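Side-chain contacts in butyrophilin subfamily 1 member A1 (PDB 4HH8), which probably takes part in the secretion of milk-fat droplets and in restraining activated T cells, here represented by its two extracellular immunoglobulin-like domains: residues 50-53 / 54-58; 67-70 / 71-74. The protein carries 1 engineered substitution. All coordinates share one frame; numbering follows the deposited sequence.

Both contacts are local and lie at the surface of the V-type domain, on the sheet that contains strands 48-52, 61-64 and 67-68. Contact 1 turns the chain out of strand 48-52, whereas contact 2 turns it away from the outermost strand, 67-68; their centres are about 11 Å apart. The chemistry differs: in 50-58 an aromatic face and an arginine close on the backbone of the loop, while 67-74 is rich in glutamates, organised by backbone bonds and arginines around it. Among the residues that touch, each has one that is buried, Phe-52 and Glu-73. The two meet where Pro-58 O lies 3.2 Å from CE of Met-74, a selenomethionine.

Contact 1 (50-53 / 54-58); sequences RWFR and EKVSP
The ring of Phe-52 lies against the backbone of Val-56, whose CA sits over one face, 4.0 Å from the ring centroid. That line is 22° off the ring normal, which qualifies the approach as a CH-pi contact, displaced toward the rim. Alongside it, CG1 of Val-56 comes within 4.0 Å of Phe-52 CZ, the two side chains running side by side in the same direction. With chi1 at 65°, CG of Phe-52 stands between its own N and carbonyl carbon, a position that sets the ring against the returning loop. The carbonyl of Lys-55 comes in obliquely, its O 3.3 Å from Phe-52 CB.

Arg-50, on the same side of the strand, reaches the loop one peptide further on. Its chain is extended through chi2 and then bends at chi3, carrying NH1 to 2.6 Å from Val-56 O. The N-H...O angle is 136°, so this short bond is far from straight, and NH1 stands above the carbonyl plane. CD of Arg-50 also packs against the same oxygen at 3.2 Å, while NE has a long, weak ion pair with Glu-48. A leucine here would probably leave Val-56 O without this donor and the loop less firmly fixed to the strand. Arg-53 leads away instead, its NH2 bonded to Ser-103 O.

Backbone hydrogen bonds join Arg-50 and Phe-52 to Phe-111 and Arg-109 of strand 106-114, and Trp-51, facing the interior, packs on Cys-110. The sequence then crosses a cis peptide bond before Pro-58 on its way to strand 61-64. This is the C strand and C-C' turn of an immunoglobulin V-set domain, with the tryptophan beside the cysteine of strand F.

Contact 2 (67-70 / 71-74); sequences QEQE and GEEM
Glu-68 and Glu-73 bring their carboxylates together, OE2 of Glu-68 lying 2.7 Å from OE2 of Glu-73. Their planes are 68° apart and the side chains cross at about a right angle. Oxygens this close suggest that one acid probably carries a proton. Glu-73 OE2 also accepts from Leu-62 N, a backbone donor that helps fix this buried carboxylate. An extended chain beyond CG takes the group back past the turn, and on the way CG passes 3.3 Å from Gln-69 O.

Two backbone bonds close the turn. Glu-72 N donates a hydrogen bond to Gln-69 O at 3.2 Å, and Glu-73 N donates one to Glu-70 O at 3.1 Å, with N-H...O angles of 158° and 157°. Glu-70 O has a second donor in Arg-78 NE. At the start of the turn, the side chain of Gln-69 folds back, NE2 reaching Gln-67 O at 3.1 Å, an oxygen that also takes a weak bond from Ser-63 OG. Glu-72 finds its counter-charge in Arg-64, which forms a salt bridge with OE2.

Both turn bonds run from residue i+3 to residue i, the pattern of a short 3-10 turn, here leading out of edge strand 67-68 of the V-set sheet into the loop before strand 81-85.

Contact 1 (50-53 / 54-58)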
ATOM      1  N   ARG A  50     -13.362   7.556 -17.206  1.00 32.60           N
ATOM      2  CA  ARG A  50     -13.926   6.678 -16.183  1.00 33.67           C
ATOM      3  C   ARG A  50     -12.826   5.876 -15.497  1.00 33.47           C
ATOM      4  O   ARG A  50     -12.073   5.174 -16.167  1.00 34.68           O
ATOM      5  CB  ARG A  50     -14.927   5.697 -16.803  1.00 33.11           C
ATOM      6  CG  ARG A  50     -15.592   4.767 -15.786  1.00 36.40           C
ATOM      7  CD  ARG A  50     -16.441   3.643 -16.437  1.00 37.18           C
ATOM      8  NE  ARG A  50     -17.579   4.226 -17.141  1.00 39.22           N
ATOM      9  CZ  ARG A  50     -18.812   4.355 -16.656  1.00 40.12           C
ATOM     10  NH1 ARG A  50     -19.128   3.923 -15.432  1.00 43.28           N
ATOM     11  NH2 ARG A  50     -19.742   4.936 -17.408  1.00 39.72           N
ATOM     12  N   TRP A  51     -12.712   5.973 -14.186  1.00 32.81           N
ATOM     13  CA  TRP A  51     -11.858   5.030 -13.462  1.00 33.13           C
ATOM     14  C   TRP A  51     -12.766   4.053 -12.737  1.00 33.45           C
ATOM     15  O   TRP A  51     -13.795   4.446 -12.179  1.00 31.84           O
ATOM     16  CB  TRP A  51     -10.962   5.758 -12.465  1.00 33.16           C
ATOM     17  CG  TRP A  51      -9.667   6.238 -13.001  1.00 35.15           C
ATOM     18  CD1 TRP A  51      -8.450   5.732 -12.730  1.00 36.42           C
ATOM     19  CD2 TRP A  51      -9.454   7.353 -13.873  1.00 38.58           C
ATOM     20  NE1 TRP A  51      -7.480   6.456 -13.368  1.00 38.72           N
ATOM     21  CE2 TRP A  51      -8.072   7.458 -14.078  1.00 39.28           C
ATOM     22  CE3 TRP A  51     -10.301   8.314 -14.439  1.00 44.88           C
ATOM     23  CZ2 TRP A  51      -7.497   8.447 -14.875  1.00 43.71           C
ATOM     24  CZ3 TRP A  51      -9.739   9.308 -15.237  1.00 49.28           C
ATOM     25  CH2 TRP A  51      -8.334   9.360 -15.447  1.00 47.62           C
ATOM     26  N   PHE A  52     -12.421   2.771 -12.770  1.00 35.12           N
ATOM     27  CA  PHE A  52     -13.237   1.773 -12.092  1.00 36.75           C
ATOM     28  C   PHE A  52     -12.378   0.625 -11.601  1.00 38.90           C
ATOM     29  O   PHE A  52     -11.196   0.502 -11.968  1.00 38.53           O
ATOM     30  CB  PHE A  52     -14.394   1.294 -12.990  1.00 35.99           C
ATOM     31  CG  PHE A  52     -13.960   0.549 -14.238  1.00 37.62           C
ATOM     32  CD1 PHE A  52     -13.908  -0.844 -14.248  1.00 36.17           C
ATOM     33  CD2 PHE A  52     -13.637   1.239 -15.405  1.00 39.35           C
ATOM     34  CE1 PHE A  52     -13.532  -1.545 -15.371  1.00 37.48           C
ATOM     35  CE2 PHE A  52     -13.270   0.558 -16.553  1.00 39.91           C
ATOM     36  CZ  PHE A  52     -13.226  -0.857 -16.542  1.00 39.45           C
ATOM     37  N   ARG A  53     -12.973  -0.223 -10.775  1.00 41.58           N
ATOM     38  CA  ARG A  53     -12.254  -1.359 -10.247  1.00 44.07           C
ATOM     39  C   ARG A  53     -12.762  -2.639 -10.886  1.00 46.89           C
ATOM     40  O   ARG A  53     -12.318  -3.022 -11.970  1.00 47.67           O
ATOM     41  CB  ARG A  53     -12.336  -1.356  -8.731  1.00 43.64           C
ATOM     42  CG  ARG A  53     -11.387  -0.318  -8.148  1.00 41.81           C
ATOM     43  CD  ARG A  53     -11.387  -0.263  -6.678  1.00 39.53           C
ATOM     44  NE  ARG A  53     -10.514  -1.258  -6.083  1.00 40.55           N
ATOM     45  CZ  ARG A  53     -10.271  -1.322  -4.777  1.00 40.72           C
ATOM     46  NH1 ARG A  53     -10.850  -0.458  -3.960  1.00 40.73           N
ATOM     47  NH2 ARG A  53      -9.487  -2.259  -4.276  1.00 40.20           N
ATOM     48  N   GLU A  54     -13.739  -3.269 -10.259  1.00 50.51           N
ATOM     49  CA  GLU A  54     -14.230  -4.541 -10.753  1.00 53.48           C
ATOM     50  C   GLU A  54     -15.389  -4.346 -11.743  1.00 54.39           C
ATOM     51  O   GLU A  54     -15.365  -4.931 -12.824  1.00 55.36           O
ATOM     52  CB  GLU A  54     -14.538  -5.490  -9.579  1.00 54.15           C
ATOM     53  CG  GLU A  54     -13.276  -6.281  -9.111  1.00 57.19           C
ATOM     54  CD  GLU A  54     -13.014  -6.217  -7.592  1.00 63.38           C
ATOM     55  OE1 GLU A  54     -13.911  -6.613  -6.796  1.00 66.52           O
ATOM     56  OE2 GLU A  54     -11.899  -5.779  -7.187  1.00 64.33           O
ATOM     57  N   LYS A  55     -16.373  -3.508 -11.407  1.00 54.84           N
ATOM     58  CA  LYS A  55     -17.460  -3.203 -12.350  1.00 54.68           C
ATOM     59  C   LYS A  55     -17.248  -1.829 -13.010  1.00 54.09           C
ATOM     60  O   LYS A  55     -16.857  -0.877 -12.329  1.00 53.13           O
ATOM     61  CB  LYS A  55     -18.812  -3.217 -11.627  1.00 54.97           C
ATOM     62  CG  LYS A  55     -19.333  -4.612 -11.221  1.00 57.38           C
ATOM     63  CD  LYS A  55     -20.713  -4.521 -10.517  1.00 59.32           C
ATOM     64  CE  LYS A  55     -21.060  -5.835  -9.776  1.00 61.05           C
ATOM     65  NZ  LYS A  55     -22.432  -6.345 -10.124  1.00 60.07           N
ATOM     66  N   VAL A  56     -17.524  -1.728 -14.318  1.00 53.78           N
ATOM     67  CA  VAL A  56     -17.508  -0.431 -15.033  1.00 53.25           C
ATOM     68  C   VAL A  56     -18.392   0.608 -14.347  1.00 52.56           C
ATOM     69  O   VAL A  56     -18.063   1.802 -14.316  1.00 52.38           O
ATOM     70  CB  VAL A  56     -17.928  -0.532 -16.541  1.00 53.58           C
ATOM     71  CG1 VAL A  56     -17.089  -1.563 -17.288  1.00 53.66           C
ATOM     72  CG2 VAL A  56     -19.414  -0.834 -16.685  1.00 54.74           C
ATOM     73  N   SER A  57     -19.511   0.144 -13.790  1.00 51.48           N
ATOM     74  CA  SER A  57     -20.473   1.007 -13.128  1.00 50.32           C
ATOM     75  C   SER A  57     -21.022   0.250 -11.899  1.00 49.30           C
ATOM     76  O   SER A  57     -21.368  -0.937 -12.013  1.00 50.80           O
ATOM     77  CB  SER A  57     -21.586   1.367 -14.120  1.00 50.80           C
ATOM     78  OG  SER A  57     -22.441   2.393 -13.621  1.00 52.11           O
ATOM     79  N   PRO A  58     -21.081   0.905 -10.713  1.00 47.26           N
ATOM     80  CA  PRO A  58     -20.633   2.276 -10.438  1.00 45.11           C
ATOM     81  C   PRO A  58     -19.106   2.369 -10.409  1.00 43.79           C
ATOM     82  O   PRO A  58     -18.427   1.379 -10.107  1.00 42.56           O
ATOM     83  CB  PRO A  58     -21.226   2.588  -9.068  1.00 45.30           C
ATOM     84  CG  PRO A  58     -21.927   1.336  -8.595  1.00 45.32           C
ATOM     85  CD  PRO A  58     -21.562   0.224  -9.497  1.00 46.60           C
TER

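Contact 2 (67-70 / 71-74)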
ATOM      1  N   GLN A  67     -17.880  17.368 -16.845  1.00 42.37           N
ATOM      2  CA  GLN A  67     -18.397  17.410 -15.471  1.00 42.74           C
ATOM      3  C   GLN A  67     -18.353  16.072 -14.712  1.00 40.94           C
ATOM      4  O   GLN A  67     -18.692  15.011 -15.238  1.00 39.02           O
ATOM      5  CB  GLN A  67     -19.798  18.051 -15.418  1.00 43.56           C
ATOM      6  CG  GLN A  67     -19.905  19.339 -16.285  1.00 49.32           C
ATOM      7  CD  GLN A  67     -20.787  20.431 -15.689  1.00 57.94           C
ATOM      8  OE1 GLN A  67     -21.895  20.164 -15.182  1.00 61.50           O
ATOM      9  NE2 GLN A  67     -20.306  21.683 -15.768  1.00 57.97           N
ATOM     10  N   GLU A  68     -17.926  16.139 -13.467  1.00 39.95           N
ATOM     11  CA  GLU A  68     -17.969  14.961 -12.635  1.00 40.57           C
ATOM     12  C   GLU A  68     -19.417  14.462 -12.493  1.00 40.57           C
ATOM     13  O   GLU A  68     -20.296  15.250 -12.153  1.00 40.37           O
ATOM     14  CB  GLU A  68     -17.405  15.279 -11.269  1.00 40.55           C
ATOM     15  CG  GLU A  68     -17.723  14.210 -10.251  1.00 42.00           C
ATOM     16  CD  GLU A  68     -16.800  14.229  -9.069  1.00 42.73           C
ATOM     17  OE1 GLU A  68     -16.371  15.317  -8.618  1.00 43.92           O
ATOM     18  OE2 GLU A  68     -16.503  13.132  -8.595  1.00 45.55           O
ATOM     19  N   GLN A  69     -19.653  13.173 -12.746  1.00 40.03           N
ATOM     20  CA  GLN A  69     -20.959  12.553 -12.510  1.00 40.65           C
ATOM     21  C   GLN A  69     -21.020  11.788 -11.171  1.00 41.18           C
ATOM     22  O   GLN A  69     -20.808  10.571 -11.143  1.00 40.97           O
ATOM     23  CB  GLN A  69     -21.296  11.595 -13.659  1.00 40.76           C
ATOM     24  CG  GLN A  69     -21.240  12.215 -15.058  1.00 42.37           C
ATOM     25  CD  GLN A  69     -22.200  13.382 -15.207  1.00 45.03           C
ATOM     26  OE1 GLN A  69     -23.385  13.280 -14.890  1.00 47.25           O
ATOM     27  NE2 GLN A  69     -21.681  14.510 -15.659  1.00 46.87           N
ATOM     28  N   GLU A  70     -21.332  12.481 -10.074  1.00 41.60           N
ATOM     29  CA  GLU A  70     -21.292  11.854  -8.731  1.00 42.78           C
ATOM     30  C   GLU A  70     -22.245  10.676  -8.511  1.00 43.18           C
ATOM     31  O   GLU A  70     -21.921   9.725  -7.787  1.00 43.58           O
ATOM     32  CB  GLU A  70     -21.515  12.892  -7.632  1.00 43.12           C
ATOM     33  CG  GLU A  70     -20.407  13.925  -7.489  1.00 45.66           C
ATOM     34  CD  GLU A  70     -20.554  14.787  -6.227  1.00 52.10           C
ATOM     35  OE1 GLU A  70     -19.822  14.512  -5.234  1.00 52.54           O
ATOM     36  OE2 GLU A  70     -21.398  15.729  -6.232  1.00 51.94           O
ATOM     37  N   GLY A  71     -23.432  10.743  -9.115  1.00 42.88           N
ATOM     38  CA  GLY A  71     -24.414   9.691  -8.955  1.00 42.12           C
ATOM     39  C   GLY A  71     -24.085   8.383  -9.659  1.00 42.46           C
ATOM     40  O   GLY A  71     -24.798   7.383  -9.494  1.00 42.67           O
ATOM     41  N   GLU A  72     -23.025   8.390 -10.463  1.00 41.86           N
ATOM     42  CA  GLU A  72     -22.583   7.199 -11.163  1.00 41.28           C
ATOM     43  C   GLU A  72     -21.286   6.659 -10.525  1.00 41.08           C
ATOM     44  O   GLU A  72     -20.681   5.718 -11.043  1.00 40.36           O
ATOM     45  CB  GLU A  72     -22.358   7.517 -12.638  1.00 41.70           C
ATOM     46  CG  GLU A  72     -23.586   8.057 -13.388  1.00 43.42           C
ATOM     47  CD  GLU A  72     -23.520   7.790 -14.874  1.00 46.47           C
ATOM     48  OE1 GLU A  72     -23.120   6.665 -15.294  1.00 47.58           O
ATOM     49  OE2 GLU A  72     -23.861   8.720 -15.629  1.00 49.21           O
ATOM     50  N   GLU A  73     -20.862   7.286  -9.423  1.00 40.69           N
ATOM     51  CA  GLU A  73     -19.674   6.891  -8.658  1.00 41.25           C
ATOM     52  C   GLU A  73     -20.045   6.052  -7.434  1.00 42.66           C
ATOM     53  O   GLU A  73     -21.027   6.358  -6.737  1.00 43.15           O
ATOM     54  CB  GLU A  73     -18.914   8.136  -8.217  1.00 40.18           C
ATOM     55  CG  GLU A  73     -18.440   8.976  -9.405  1.00 39.80           C
ATOM     56  CD  GLU A  73     -17.650  10.223  -9.008  1.00 38.95           C
ATOM     57  OE1 GLU A  73     -17.820  10.724  -7.886  1.00 36.29           O
ATOM     58  OE2 GLU A  73     -16.841  10.707  -9.830  1.00 37.87           O
HETATM   59  N   MSE A  74     -19.270   5.008  -7.159  1.00 43.83           N
HETATM   60  CA  MSE A  74     -19.391   4.250  -5.900  1.00 45.32           C
HETATM   61  C   MSE A  74     -19.472   5.203  -4.731  1.00 45.52           C
HETATM   62  O   MSE A  74     -18.731   6.203  -4.678  1.00 45.44           O
HETATM   63  CB  MSE A  74     -18.204   3.328  -5.686  1.00 45.25           C
HETATM   64  CG  MSE A  74     -18.168   2.121  -6.591  1.00 49.58           C
HETATM   65 SE   MSE A  74     -16.400   1.231  -6.547  1.00 60.41          SE
HETATM   66  CE  MSE A  74     -15.811   1.571  -8.307  1.00 54.25           C
TER